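1-acyl-sn-glycerol-3-phosphate acyltransferase (Thermotoga maritima, PDB 5KYM) catalyses the transfer of an acyl chain to 1-acyl-sn-glycerol 3-phosphate (lysophosphatidic acid), giving phosphatidic acid, probably from within the membrane bilayer. Local coordinates at residues 76-81 and 179-185; 92-97 and 207-211; 158-163 and 192-198; 168-174 and 223-227. All blocks are in the same frame, centred on the assembly; numbering follows the deposited sequence.

Contact 1. Residues 76-81 and 179-185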
loop_
_atom_site.group_PDB
_atom_site.type_symbol
_atom_site.label_atom_id
_atom_site.label_comp_id
_atom_site.label_asym_id
_atom_site.label_seq_id
_atom_site.Cartn_x
_atom_site.Cartn_y
_atom_site.Cartn_z
ATOM N N ARG A 76 -12.053 -0.803 -13.417
ATOM C CA ARG A 76 -12.647 -1.691 -12.378
ATOM C C ARG A 76 -11.869 -1.552 -11.069
ATOM O O ARG A 76 -10.687 -1.253 -11.107
ATOM C CB ARG A 76 -12.597 -3.155 -12.863
ATOM C CG ARG A 76 -12.991 -4.129 -11.808
ATOM C CD ARG A 76 -13.500 -5.457 -12.271
ATOM N NE ARG A 76 -14.701 -5.951 -11.571
ATOM C CZ ARG A 76 -15.086 -5.735 -10.306
ATOM N NH1 ARG A 76 -14.413 -4.963 -9.457
ATOM N NH2 ARG A 76 -16.218 -6.330 -9.869
ATOM N N ASN A 77 -12.496 -1.713 -9.926
ATOM C CA ASN A 77 -11.707 -1.734 -8.696
ATOM C C ASN A 77 -11.165 -3.156 -8.420
ATOM O O ASN A 77 -11.469 -4.105 -9.146
ATOM C CB ASN A 77 -12.507 -1.174 -7.511
ATOM C CG ASN A 77 -13.638 -2.054 -7.115
ATOM O OD1 ASN A 77 -14.125 -2.815 -7.954
ATOM N ND2 ASN A 77 -14.053 -1.987 -5.829
ATOM N N PHE A 78 -10.350 -3.294 -7.373
ATOM C CA PHE A 78 -9.726 -4.574 -7.041
ATOM C C PHE A 78 -9.256 -4.554 -5.587
ATOM O O PHE A 78 -9.386 -3.532 -4.907
ATOM C CB PHE A 78 -8.601 -4.934 -8.044
ATOM C CG PHE A 78 -7.688 -3.805 -8.358
ATOM C CD1 PHE A 78 -6.657 -3.470 -7.488
ATOM C CD2 PHE A 78 -7.855 -3.046 -9.513
ATOM C CE1 PHE A 78 -5.806 -2.369 -7.779
ATOM C CE2 PHE A 78 -6.991 -1.990 -9.802
ATOM C CZ PHE A 78 -5.965 -1.645 -8.946
ATOM N N ILE A 79 -8.779 -5.695 -5.083
ATOM C CA ILE A 79 -8.216 -5.757 -3.755
ATOM C C ILE A 79 -6.763 -6.151 -3.880
ATOM O O ILE A 79 -6.482 -7.274 -4.237
ATOM C CB ILE A 79 -8.905 -6.782 -2.880
ATOM C CG1 ILE A 79 -10.376 -6.521 -2.800
ATOM C CG2 ILE A 79 -8.313 -6.720 -1.465
ATOM C CD1 ILE A 79 -11.130 -7.769 -2.348
ATOM N N VAL A 80 -5.836 -5.219 -3.574
ATOM C CA VAL A 80 -4.383 -5.493 -3.645
ATOM C C VAL A 80 -4.098 -6.330 -2.437
ATOM O O VAL A 80 -4.490 -5.993 -1.353
ATOM C CB VAL A 80 -3.509 -4.211 -3.692
ATOM C CG1 VAL A 80 -2.036 -4.574 -3.782
ATOM C CG2 VAL A 80 -3.860 -3.370 -4.883
ATOM N N VAL A 81 -3.478 -7.462 -2.651
ATOM C CA VAL A 81 -3.095 -8.296 -1.578
ATOM C C VAL A 81 -1.591 -8.461 -1.642
ATOM O O VAL A 81 -1.044 -8.988 -2.605
ATOM C CB VAL A 81 -3.875 -9.601 -1.596
ATOM C CG1 VAL A 81 -3.300 -10.647 -0.609
ATOM C CG2 VAL A 81 -5.338 -9.294 -1.264
ATOM N N THR A 179 -17.504 -10.091 -1.706
ATOM C CA THR A 179 -17.780 -9.007 -2.657
ATOM C C THR A 179 -17.640 -9.432 -4.086
ATOM O O THR A 179 -18.107 -8.706 -4.962
ATOM C CB THR A 179 -16.816 -7.799 -2.485
ATOM O OG1 THR A 179 -15.448 -8.153 -2.770
ATOM C CG2 THR A 179 -16.899 -7.266 -1.076
ATOM N N GLY A 180 -16.940 -10.536 -4.334
ATOM C CA GLY A 180 -16.584 -10.916 -5.681
ATOM C C GLY A 180 -15.678 -9.997 -6.482
ATOM O O GLY A 180 -15.524 -10.214 -7.700
ATOM N N VAL A 181 -15.014 -9.020 -5.841
ATOM C CA VAL A 181 -14.051 -8.173 -6.603
ATOM C C VAL A 181 -12.704 -8.931 -6.752
ATOM O O VAL A 181 -12.312 -9.713 -5.868
ATOM C CB VAL A 181 -13.867 -6.691 -6.103
ATOM C CG1 VAL A 181 -14.892 -6.279 -5.021
ATOM C CG2 VAL A 181 -12.451 -6.419 -5.635
ATOM N N PRO A 182 -11.997 -8.688 -7.855
ATOM C CA PRO A 182 -10.746 -9.388 -8.089
ATOM C C PRO A 182 -9.610 -8.973 -7.173
ATOM O O PRO A 182 -9.440 -7.800 -6.875
ATOM C CB PRO A 182 -10.381 -9.055 -9.539
ATOM C CG PRO A 182 -11.358 -8.034 -10.002
ATOM C CD PRO A 182 -12.362 -7.777 -8.942
ATOM N N VAL A 183 -8.874 -9.985 -6.716
ATOM C CA VAL A 183 -7.655 -9.852 -5.919
ATOM C C VAL A 183 -6.487 -9.648 -6.878
ATOM O O VAL A 183 -6.404 -10.317 -7.919
ATOM C CB VAL A 183 -7.472 -11.126 -5.061
ATOM C CG1 VAL A 183 -6.117 -11.164 -4.391
ATOM C CG2 VAL A 183 -8.570 -11.166 -4.026
ATOM N N LEU A 184 -5.605 -8.721 -6.553
ATOM C CA LEU A 184 -4.422 -8.448 -7.408
ATOM C C LEU A 184 -3.233 -8.749 -6.499
ATOM O O LEU A 184 -2.864 -7.904 -5.692
ATOM C CB LEU A 184 -4.391 -6.998 -7.941
ATOM C CG LEU A 184 -3.135 -6.573 -8.697
ATOM C CD1 LEU A 184 -3.099 -7.356 -9.968
ATOM C CD2 LEU A 184 -2.936 -5.103 -8.949
ATOM N N PRO A 185 -2.642 -9.953 -6.616
ATOM C CA PRO A 185 -1.557 -10.304 -5.725
ATOM C C PRO A 185 -0.299 -9.522 -6.017
ATOM O O PRO A 185 0.013 -9.385 -7.172
ATOM C CB PRO A 185 -1.328 -11.780 -6.014
ATOM C CG PRO A 185 -2.601 -12.240 -6.555
ATOM C CD PRO A 185 -3.024 -11.093 -7.431
#
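Parallel strand pairing inside the mixed sheet joins I79, V80 and V81 to V183, L184 and P185, the two strands running the same way at 29°. I79 grips its partner from both ends: its N gives a hydrogen bond to P182 O (2.8 Å), and its O receives L184 N (2.9 Å). Two residues on, V81 N bonds to L184 O (3.1 Å). Before I79 the pairing stops, because P182 has no N-H to offer N77 O; that carbonyl instead takes R76 NH1 from within its own segment, at 3.1 Å and well above the carbonyl plane. The arginine leaves with CG anti to its N (chi1 172°) and bends at chi3, which lays one face of the guanidinium on P182 CD, 3.5 Å from NH1. A glycine at this proline would probably leave the guanidinium without its apolar bed, free to swing, and slacken the entry to the strand. V181 pushes CG2 between F78 CA and I79 CG1, 3.5 Å from the latter. Beta-branched residues suit such buried strands: V81 CG2 meets V183 CG1 at 3.7 Å on the face shared with I79. L184, on the opposite face with V80, runs alongside the F78 ring, CE1 of F78 lying 4.1 Å from CD2 of L184. The face of I79, V81, V183 and P185 is covered by helices 223-243, 174-177 and 137-147, through residues such as V230, A176 and L145; V80 and L184 turn toward I93 and V97 of segment 92-97, while strand 151-153 pairs with the far edge of 79-82.

Contact 2. Residues 92-97 and 207-211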
loop_
_atom_site.group_PDB
_atom_site.type_symbol
_atom_site.label_atom_id
_atom_site.label_comp_id
_atom_site.label_asym_id
_atom_site.label_seq_id
_atom_site.Cartn_x
_atom_site.Cartn_y
_atom_site.Cartn_z
ATOM N N LEU A 92 4.669 2.827 -1.249
ATOM C CA LEU A 92 5.047 1.989 -2.366
ATOM C C LEU A 92 3.823 1.538 -3.154
ATOM O O LEU A 92 3.772 1.801 -4.346
ATOM C CB LEU A 92 5.816 0.759 -1.882
ATOM C CG LEU A 92 6.266 -0.253 -2.911
ATOM C CD1 LEU A 92 7.316 0.396 -3.731
ATOM C CD2 LEU A 92 6.803 -1.490 -2.270
ATOM N N ILE A 93 2.839 0.863 -2.533
ATOM C CA ILE A 93 1.649 0.402 -3.291
ATOM C C ILE A 93 0.940 1.656 -3.934
ATOM O O ILE A 93 0.482 1.586 -5.085
ATOM C CB ILE A 93 0.605 -0.360 -2.448
ATOM C CG1 ILE A 93 1.149 -1.481 -1.567
ATOM C CG2 ILE A 93 -0.496 -0.917 -3.315
ATOM C CD1 ILE A 93 1.784 -2.613 -2.285
ATOM N N LEU A 94 0.852 2.771 -3.178
ATOM C CA LEU A 94 0.138 3.985 -3.633
ATOM C C LEU A 94 0.768 4.536 -4.909
ATOM O O LEU A 94 0.078 4.840 -5.873
ATOM C CB LEU A 94 0.125 5.064 -2.554
ATOM C CG LEU A 94 -0.851 4.905 -1.370
ATOM C CD1 LEU A 94 -0.765 5.954 -0.269
ATOM C CD2 LEU A 94 -2.256 4.901 -1.915
ATOM N N GLY A 95 2.085 4.604 -4.914
ATOM C CA GLY A 95 2.814 5.204 -6.009
ATOM C C GLY A 95 3.040 4.334 -7.220
ATOM O O GLY A 95 3.306 4.841 -8.300
ATOM N N PHE A 96 2.914 3.027 -7.067
ATOM C CA PHE A 96 3.297 2.117 -8.132
ATOM C C PHE A 96 2.298 1.037 -8.470
ATOM O O PHE A 96 2.576 0.214 -9.325
ATOM C CB PHE A 96 4.617 1.447 -7.731
ATOM C CG PHE A 96 5.780 2.394 -7.672
ATOM C CD1 PHE A 96 6.491 2.705 -8.814
ATOM C CD2 PHE A 96 6.157 2.947 -6.505
ATOM C CE1 PHE A 96 7.538 3.558 -8.784
ATOM C CE2 PHE A 96 7.234 3.807 -6.465
ATOM C CZ PHE A 96 7.933 4.091 -7.604
ATOM N N VAL A 97 1.151 0.998 -7.803
ATOM C CA VAL A 97 0.139 -0.031 -8.098
ATOM C C VAL A 97 -1.262 0.575 -8.122
ATOM O O VAL A 97 -1.982 0.412 -9.101
ATOM C CB VAL A 97 0.172 -1.125 -7.040
ATOM C CG1 VAL A 97 -0.862 -2.206 -7.336
ATOM C CG2 VAL A 97 1.592 -1.645 -6.848
ATOM N N VAL A 207 14.210 -1.096 -3.908
ATOM C CA VAL A 207 12.936 -1.769 -3.654
ATOM C C VAL A 207 12.463 -2.402 -4.967
ATOM O O VAL A 207 12.573 -1.764 -6.036
ATOM C CB VAL A 207 11.899 -0.768 -3.145
ATOM C CG1 VAL A 207 10.543 -1.419 -2.920
ATOM C CG2 VAL A 207 12.405 -0.133 -1.867
ATOM N N PHE A 208 11.961 -3.631 -4.888
ATOM C CA PHE A 208 11.333 -4.325 -6.010
ATOM C C PHE A 208 9.900 -4.658 -5.702
ATOM O O PHE A 208 9.550 -4.972 -4.597
ATOM C CB PHE A 208 12.034 -5.647 -6.258
ATOM C CG PHE A 208 13.455 -5.510 -6.594
ATOM C CD1 PHE A 208 14.400 -5.404 -5.595
ATOM C CD2 PHE A 208 13.845 -5.379 -7.933
ATOM C CE1 PHE A 208 15.742 -5.267 -5.940
ATOM C CE2 PHE A 208 15.179 -5.229 -8.280
ATOM C CZ PHE A 208 16.138 -5.182 -7.284
ATOM N N LEU A 209 9.097 -4.714 -6.718
ATOM C CA LEU A 209 7.663 -4.848 -6.595
ATOM C C LEU A 209 7.270 -5.727 -7.739
ATOM O O LEU A 209 7.616 -5.430 -8.874
ATOM C CB LEU A 209 7.064 -3.458 -6.770
ATOM C CG LEU A 209 5.782 -3.174 -6.068
ATOM C CD1 LEU A 209 5.331 -1.772 -6.480
ATOM C CD2 LEU A 209 4.802 -4.204 -6.533
ATOM N N LYS A 210 6.600 -6.830 -7.479
ATOM C CA LYS A 210 6.082 -7.687 -8.563
ATOM C C LYS A 210 4.539 -7.830 -8.469
ATOM O O LYS A 210 4.001 -8.409 -7.527
ATOM C CB LYS A 210 6.768 -9.051 -8.552
ATOM C CG LYS A 210 6.225 -10.002 -9.601
ATOM C CD LYS A 210 7.206 -11.075 -9.987
ATOM C CE LYS A 210 6.497 -12.101 -10.833
ATOM N NZ LYS A 210 7.507 -13.095 -11.241
ATOM N N ILE A 211 3.884 -7.317 -9.506
ATOM C CA ILE A 211 2.462 -7.371 -9.661
ATOM C C ILE A 211 2.085 -8.610 -10.486
ATOM O O ILE A 211 2.550 -8.783 -11.586
ATOM C CB ILE A 211 1.971 -6.108 -10.352
ATOM C CG1 ILE A 211 2.520 -4.855 -9.656
ATOM C CG2 ILE A 211 0.461 -6.030 -10.211
ATOM C CD1 ILE A 211 2.114 -3.521 -10.287
#
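The CD1 methyl of L209 is the main bump here, and a hollow lined by L92, F96 and V97 receives it. L92 and F96 are one helical turn apart and V97 comes next, so their inner sides form a shallow cup: L209 CD1 lies 3.5 Å from F96 CB, 3.8 Å from V97 CG2 and 4.0 Å from L92 CG. L92 and L209 meet end on, as leucines, branched at CG, can. The L92 chain forks, its CD1 and CD2 each 3.8 Å from V207 CG1, the valine methyl filling its notch; CG held anti to the backbone N (chi1 179°) extends this fork toward the strand. Cut back to alanine, L92 is likely to leave a gap beside V207 and L209 CD1 without one wall of its cup. At the other end I211 slides past V97, with its CD1 4.0 Å from V97 CG2. The strand offers V207, L209 and I211 to the helix and turns F208 away. F96 takes part mainly through CB, and its O approaches I211 CD1; its side-chain end leads away, to a cation-pi contact with K54 and to V64 and V66. The axes, 10.6 Å apart, make 65°. This is the helix-on-sheet layering of the alpha/beta acyltransferase fold, with the end of helix 89-96 also held by K54 of helix 38-59, probably part of the membrane-associated two-helix motif.

Contact 3. Residues 158-163 and 192-198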
loop_
_atom_site.group_PDB
_atom_site.type_symbol
_atom_site.label_atom_id
_atom_site.label_comp_id
_atom_site.label_asym_id
_atom_site.label_seq_id
_atom_site.Cartn_x
_atom_site.Cartn_y
_atom_site.Cartn_z
ATOM N N THR A 158 0.141 -7.737 10.082
ATOM C CA THR A 158 1.251 -7.161 10.821
ATOM C C THR A 158 2.434 -7.183 9.872
ATOM O O THR A 158 2.479 -7.980 8.937
ATOM C CB THR A 158 1.590 -7.989 12.078
ATOM O OG1 THR A 158 2.737 -7.439 12.718
ATOM C CG2 THR A 158 1.960 -9.401 11.768
ATOM N N ARG A 159 3.426 -6.351 10.140
ATOM C CA ARG A 159 4.689 -6.421 9.393
ATOM C C ARG A 159 5.477 -7.583 9.913
ATOM O O ARG A 159 5.489 -7.859 11.106
ATOM C CB ARG A 159 5.530 -5.169 9.523
ATOM C CG ARG A 159 4.724 -3.898 9.276
ATOM C CD ARG A 159 5.556 -2.691 9.165
ATOM N NE ARG A 159 6.139 -2.327 10.448
ATOM C CZ ARG A 159 5.532 -1.621 11.374
ATOM N NH1 ARG A 159 4.290 -1.199 11.175
ATOM N NH2 ARG A 159 6.159 -1.307 12.494
ATOM N N SER A 160 6.082 -8.301 8.985
ATOM C CA SER A 160 7.090 -9.284 9.293
ATOM C C SER A 160 8.197 -8.553 10.024
ATOM O O SER A 160 8.578 -7.438 9.665
ATOM C CB SER A 160 7.639 -9.879 8.001
ATOM O OG SER A 160 8.855 -10.554 8.173
ATOM N N PRO A 161 8.730 -9.175 11.069
ATOM C CA PRO A 161 9.848 -8.592 11.755
ATOM C C PRO A 161 11.203 -8.819 11.061
ATOM O O PRO A 161 12.089 -8.050 11.299
ATOM C CB PRO A 161 9.793 -9.313 13.090
ATOM C CG PRO A 161 9.345 -10.687 12.742
ATOM C CD PRO A 161 8.358 -10.480 11.652
ATOM N N ASP A 162 11.367 -9.861 10.237
ATOM C CA ASP A 162 12.661 -10.254 9.633
ATOM C C ASP A 162 12.692 -10.333 8.125
ATOM O O ASP A 162 13.711 -10.705 7.563
ATOM C CB ASP A 162 13.123 -11.582 10.213
ATOM C CG ASP A 162 12.100 -12.748 10.051
ATOM O OD1 ASP A 162 10.964 -12.503 9.585
ATOM O OD2 ASP A 162 12.422 -13.908 10.500
ATOM N N GLY A 163 11.578 -9.956 7.456
ATOM C CA GLY A 163 11.420 -10.051 5.982
ATOM C C GLY A 163 10.667 -11.283 5.458
ATOM O O GLY A 163 10.122 -11.262 4.348
ATOM N N TYR A 192 11.718 -3.696 3.572
ATOM C CA TYR A 192 12.234 -4.131 4.882
ATOM C C TYR A 192 13.691 -3.688 5.197
ATOM O O TYR A 192 13.989 -3.344 6.326
ATOM C CB TYR A 192 12.050 -5.650 5.070
ATOM C CG TYR A 192 12.848 -6.211 6.196
ATOM C CD1 TYR A 192 12.418 -6.088 7.521
ATOM C CD2 TYR A 192 14.057 -6.821 5.972
ATOM C CE1 TYR A 192 13.174 -6.559 8.590
ATOM C CE2 TYR A 192 14.798 -7.344 7.042
ATOM C CZ TYR A 192 14.325 -7.201 8.332
ATOM O OH TYR A 192 15.013 -7.687 9.373
ATOM N N HIS A 193 14.578 -3.679 4.196
ATOM C CA HIS A 193 15.939 -3.183 4.399
ATOM C C HIS A 193 15.945 -1.672 4.485
ATOM O O HIS A 193 16.845 -1.108 5.051
ATOM C CB HIS A 193 16.883 -3.677 3.323
ATOM C CG HIS A 193 16.689 -5.128 2.976
ATOM N ND1 HIS A 193 16.503 -6.105 3.940
ATOM C CD2 HIS A 193 16.551 -5.754 1.776
ATOM C CE1 HIS A 193 16.298 -7.274 3.353
ATOM N NE2 HIS A 193 16.315 -7.086 2.043
ATOM N N LEU A 194 14.916 -1.027 3.967
ATOM C CA LEU A 194 14.772 0.422 3.948
ATOM C C LEU A 194 14.393 0.963 5.317
ATOM O O LEU A 194 15.079 1.832 5.870
ATOM C CB LEU A 194 13.711 0.765 2.910
ATOM C CG LEU A 194 13.604 2.121 2.258
ATOM C CD1 LEU A 194 14.939 2.801 2.101
ATOM C CD2 LEU A 194 13.037 1.963 0.852
ATOM N N ILE A 195 13.300 0.433 5.873
ATOM C CA ILE A 195 12.916 0.705 7.278
ATOM C C ILE A 195 12.068 -0.437 7.918
ATOM O O ILE A 195 10.842 -0.517 7.725
ATOM C CB ILE A 195 12.309 2.112 7.435
ATOM C CG1 ILE A 195 12.219 2.473 8.922
ATOM C CG2 ILE A 195 10.984 2.261 6.728
ATOM C CD1 ILE A 195 11.872 3.928 9.180
ATOM N N PRO A 196 12.725 -1.311 8.702
ATOM C CA PRO A 196 12.158 -2.527 9.274
ATOM C C PRO A 196 11.320 -2.270 10.472
ATOM O O PRO A 196 11.474 -1.203 11.085
ATOM C CB PRO A 196 13.387 -3.278 9.730
ATOM C CG PRO A 196 14.295 -2.229 10.174
ATOM C CD PRO A 196 14.097 -1.138 9.193
ATOM N N LYS A 197 10.431 -3.217 10.793
ATOM C CA LYS A 197 9.579 -3.107 12.019
ATOM C C LYS A 197 10.419 -2.707 13.202
ATOM O O LYS A 197 11.519 -3.249 13.400
ATOM C CB LYS A 197 8.890 -4.443 12.353
ATOM C CG LYS A 197 7.701 -4.331 13.285
ATOM C CD LYS A 197 6.976 -5.669 13.424
ATOM C CE LYS A 197 5.637 -5.487 14.130
ATOM N NZ LYS A 197 5.071 -6.824 14.544
ATOM N N GLY A 198 9.943 -1.719 13.947
ATOM C CA GLY A 198 10.645 -1.282 15.144
ATOM C C GLY A 198 11.809 -0.301 15.024
ATOM O O GLY A 198 12.131 0.345 16.027
#
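K197 and Y192 carry the contact, one at each end of segment 158-163. The lysine chain is fully stretched, with CG anti to the backbone N (chi1 -162°) and every later torsion extended, so its NZ arrives at T158 and gives a hydrogen bond to OG1 (3.0 Å), the side chains crossing at about a right angle. Its methylene stem runs past R159: CG lies 3.5 Å from R159 NH2, and CD 3.5 Å from R159 O. K197 CA sits at the edge of the guanidinium, in its plane, reached because the arginine chain bends at chi3. At the other end, the Y192 ring offers a face to the D162-G163 peptide. G163 CA stands over that face, 4.2 Å from the ring centroid and 14° off the normal, a CH-pi contact. Glycine suits the place twice over: a CB would point at the ring, leaving little room for anything larger, and at these backbone angles would crowd the preceding carbonyl. T158 and R159 close the EGTR signature of this acyltransferase family, a motif that in relatives is implicated in binding the acyl acceptor's phosphate. Beyond the first shell, T158 OG1 donates to R159 O (3.2 Å), which directs its proton there and leaves the oxygen to accept from K197 NZ. S160 OG, hydrogen-bonded to K164 O, takes weak bonds from D162 N and G163 N (2.9 Å for the latter), curling the loop under the tyrosine. R159 rests on L87 and on H84, the histidine of the HX4D signature, whose backbone bonds to S160. Y192 N is held by Q85 OE1.

Contact 4. Residues 168-174 and 223-227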
loop_
_atom_site.group_PDB
_atom_site.type_symbol
_atom_site.label_atom_id
_atom_site.label_comp_id
_atom_site.label_asym_id
_atom_site.label_seq_id
_atom_site.Cartn_x
_atom_site.Cartn_y
_atom_site.Cartn_z
ATOM N N PHE A 168 -0.939 -16.168 6.210
ATOM C CA PHE A 168 -2.075 -15.251 6.025
ATOM C C PHE A 168 -3.084 -15.605 7.121
ATOM O O PHE A 168 -3.467 -16.748 7.235
ATOM C CB PHE A 168 -2.659 -15.371 4.591
ATOM C CG PHE A 168 -1.821 -14.699 3.485
ATOM C CD1 PHE A 168 -0.492 -14.317 3.655
ATOM C CD2 PHE A 168 -2.408 -14.398 2.270
ATOM C CE1 PHE A 168 0.223 -13.676 2.653
ATOM C CE2 PHE A 168 -1.707 -13.766 1.265
ATOM C CZ PHE A 168 -0.374 -13.456 1.450
ATOM N N LYS A 169 -3.459 -14.652 7.964
ATOM C CA LYS A 169 -4.426 -14.895 9.037
ATOM C C LYS A 169 -5.713 -15.519 8.425
ATOM O O LYS A 169 -6.095 -15.229 7.297
ATOM C CB LYS A 169 -4.727 -13.594 9.858
ATOM C CG LYS A 169 -3.595 -12.963 10.712
ATOM C CD LYS A 169 -2.715 -13.974 11.533
ATOM C CE LYS A 169 -1.301 -13.447 11.911
ATOM N NZ LYS A 169 -0.171 -13.420 10.855
ATOM N N LYS A 170 -6.348 -16.423 9.163
ATOM C CA LYS A 170 -7.611 -17.066 8.753
ATOM C C LYS A 170 -8.680 -15.990 8.569
ATOM O O LYS A 170 -8.733 -15.018 9.288
ATOM C CB LYS A 170 -8.022 -18.153 9.797
ATOM C CG LYS A 170 -9.368 -18.885 9.623
ATOM C CD LYS A 170 -10.146 -18.927 10.958
ATOM C CE LYS A 170 -11.156 -20.068 11.077
ATOM N NZ LYS A 170 -12.080 -20.078 9.911
ATOM N N ASP A 171 -9.518 -16.185 7.577
ATOM C CA ASP A 171 -10.561 -15.228 7.134
ATOM C C ASP A 171 -10.011 -13.911 6.590
ATOM O O ASP A 171 -10.784 -12.961 6.452
ATOM C CB ASP A 171 -11.644 -14.970 8.219
ATOM C CG ASP A 171 -12.401 -16.260 8.647
ATOM O OD1 ASP A 171 -12.629 -17.200 7.827
ATOM O OD2 ASP A 171 -12.797 -16.326 9.833
ATOM N N SER A 172 -8.724 -13.848 6.228
ATOM C CA SER A 172 -8.121 -12.584 5.770
ATOM C C SER A 172 -8.651 -12.191 4.387
ATOM O O SER A 172 -9.010 -11.037 4.161
ATOM C CB SER A 172 -6.609 -12.615 5.835
ATOM O OG SER A 172 -6.006 -13.682 5.119
ATOM N N LEU A 173 -8.807 -13.169 3.496
ATOM C CA LEU A 173 -9.456 -12.922 2.195
ATOM C C LEU A 173 -10.983 -12.895 2.146
ATOM O O LEU A 173 -11.559 -12.674 1.102
ATOM C CB LEU A 173 -8.888 -13.854 1.100
ATOM C CG LEU A 173 -7.652 -13.087 0.603
ATOM C CD1 LEU A 173 -6.457 -13.857 1.062
ATOM C CD2 LEU A 173 -7.690 -12.807 -0.879
ATOM N N MET A 174 -11.634 -12.992 3.266
ATOM C CA MET A 174 -13.074 -12.845 3.272
ATOM C C MET A 174 -13.552 -11.586 2.542
ATOM O O MET A 174 -14.606 -11.659 1.916
ATOM C CB MET A 174 -13.630 -12.902 4.697
ATOM C CG MET A 174 -15.118 -13.235 4.733
ATOM S SD MET A 174 -15.579 -14.805 3.934
ATOM C CE MET A 174 -14.783 -16.041 4.981
ATOM N N GLU A 223 -13.247 -19.232 1.013
ATOM C CA GLU A 223 -12.268 -18.207 1.435
ATOM C C GLU A 223 -10.940 -18.826 1.705
ATOM O O GLU A 223 -9.916 -18.257 1.355
ATOM C CB GLU A 223 -12.715 -17.518 2.724
ATOM C CG GLU A 223 -11.776 -16.393 3.183
ATOM C CD GLU A 223 -10.557 -16.848 3.976
ATOM O OE1 GLU A 223 -10.563 -18.040 4.395
ATOM O OE2 GLU A 223 -9.613 -16.025 4.201
ATOM N N GLU A 224 -10.957 -19.963 2.380
ATOM C CA GLU A 224 -9.745 -20.656 2.762
ATOM C C GLU A 224 -8.929 -21.173 1.586
ATOM O O GLU A 224 -7.735 -21.296 1.717
ATOM C CB GLU A 224 -10.100 -21.811 3.702
ATOM C CG GLU A 224 -8.993 -22.279 4.614
ATOM C CD GLU A 224 -8.864 -23.783 4.575
ATOM O OE1 GLU A 224 -9.533 -24.445 5.405
ATOM O OE2 GLU A 224 -8.137 -24.271 3.651
ATOM N N GLU A 225 -9.560 -21.456 0.454
ATOM C CA GLU A 225 -8.883 -22.033 -0.711
ATOM C C GLU A 225 -8.250 -20.934 -1.566
ATOM O O GLU A 225 -7.192 -21.114 -2.167
ATOM C CB GLU A 225 -9.864 -22.873 -1.521
ATOM C CG GLU A 225 -9.257 -23.609 -2.723
ATOM C CD GLU A 225 -10.313 -24.131 -3.707
ATOM O OE1 GLU A 225 -11.140 -24.894 -3.167
ATOM O OE2 GLU A 225 -10.308 -23.817 -4.963
ATOM N N LEU A 226 -8.937 -19.815 -1.645
ATOM C CA LEU A 226 -8.478 -18.583 -2.323
ATOM C C LEU A 226 -7.262 -18.022 -1.646
ATOM O O LEU A 226 -6.286 -17.619 -2.301
ATOM C CB LEU A 226 -9.618 -17.510 -2.278
ATOM C CG LEU A 226 -9.312 -16.067 -2.653
ATOM C CD1 LEU A 226 -8.846 -15.909 -4.077
ATOM C CD2 LEU A 226 -10.555 -15.240 -2.457
ATOM N N ARG A 227 -7.345 -17.984 -0.316
ATOM C CA ARG A 227 -6.274 -17.454 0.523
ATOM C C ARG A 227 -4.987 -18.179 0.313
ATOM O O ARG A 227 -3.944 -17.568 0.162
ATOM C CB ARG A 227 -6.644 -17.505 1.988
ATOM C CG ARG A 227 -5.638 -16.816 2.881
ATOM C CD ARG A 227 -6.131 -16.733 4.308
ATOM N NE ARG A 227 -5.971 -18.078 4.838
ATOM C CZ ARG A 227 -6.926 -18.830 5.338
ATOM N NH1 ARG A 227 -8.158 -18.367 5.467
ATOM N NH2 ARG A 227 -6.632 -20.064 5.740
#
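A type II beta turn, K169 to S172, brings its following residues against the first turn of helix 223-243, with the CA atoms of L173 and R227 5.8 Å apart. D171, third in the turn, has the positive phi (64°) that a type II turn requires there, and S172 OG reinforces it by donating to K169 O (2.7 Å) in the carbonyl plane. The chain then presents L173 N to E223 OE2, a weak bond of 3.1 Å. E223 OE2 takes R227 NH1 on its syn lone pair at 3.0 Å, near the guanidinium plane, and the same NH1 lies 2.7 Å from E223 OE1 in the salt bridge; glutamate and arginine one helical turn apart suit this. The helix is the long C-terminal one covering a face of the sheet. R227 bends at chi3, which places K170 CA 3.6 Å above one face of its guanidinium, toward the rim. Its apolar stem packs against L173 and F168, with R227 CG 3.6 Å from L173 CD1. L173 CD2 reaches L226 CG. M174 folds its CE onto E223 CB. D171 OD1 comes within 4.1 Å of E223 OE1, a like-charge approach probably eased by R227 and K170.

In the fold
Contacts 1 and 2 are the buried ones and share the sheet: contact 1 is backbone pairing of strands, contact 2 purely apolar packing of a helix against a neighbouring strand. They meet where L184 CD2 touches both I211 and V97. Contacts 3 and 4 are partly buried and use two regions of the loop between strand 151-153 and helix 174-177; they rely on hydroxyls, a lysine, a peptide lying over a tyrosine face or a glutamate-arginine pair. Contact 4 reaches the sheet's other face, L173 packing on V183 of contact 1. Contact 3, across the chain's centre from contact 1, meets contact 2 where L194 packs on V207.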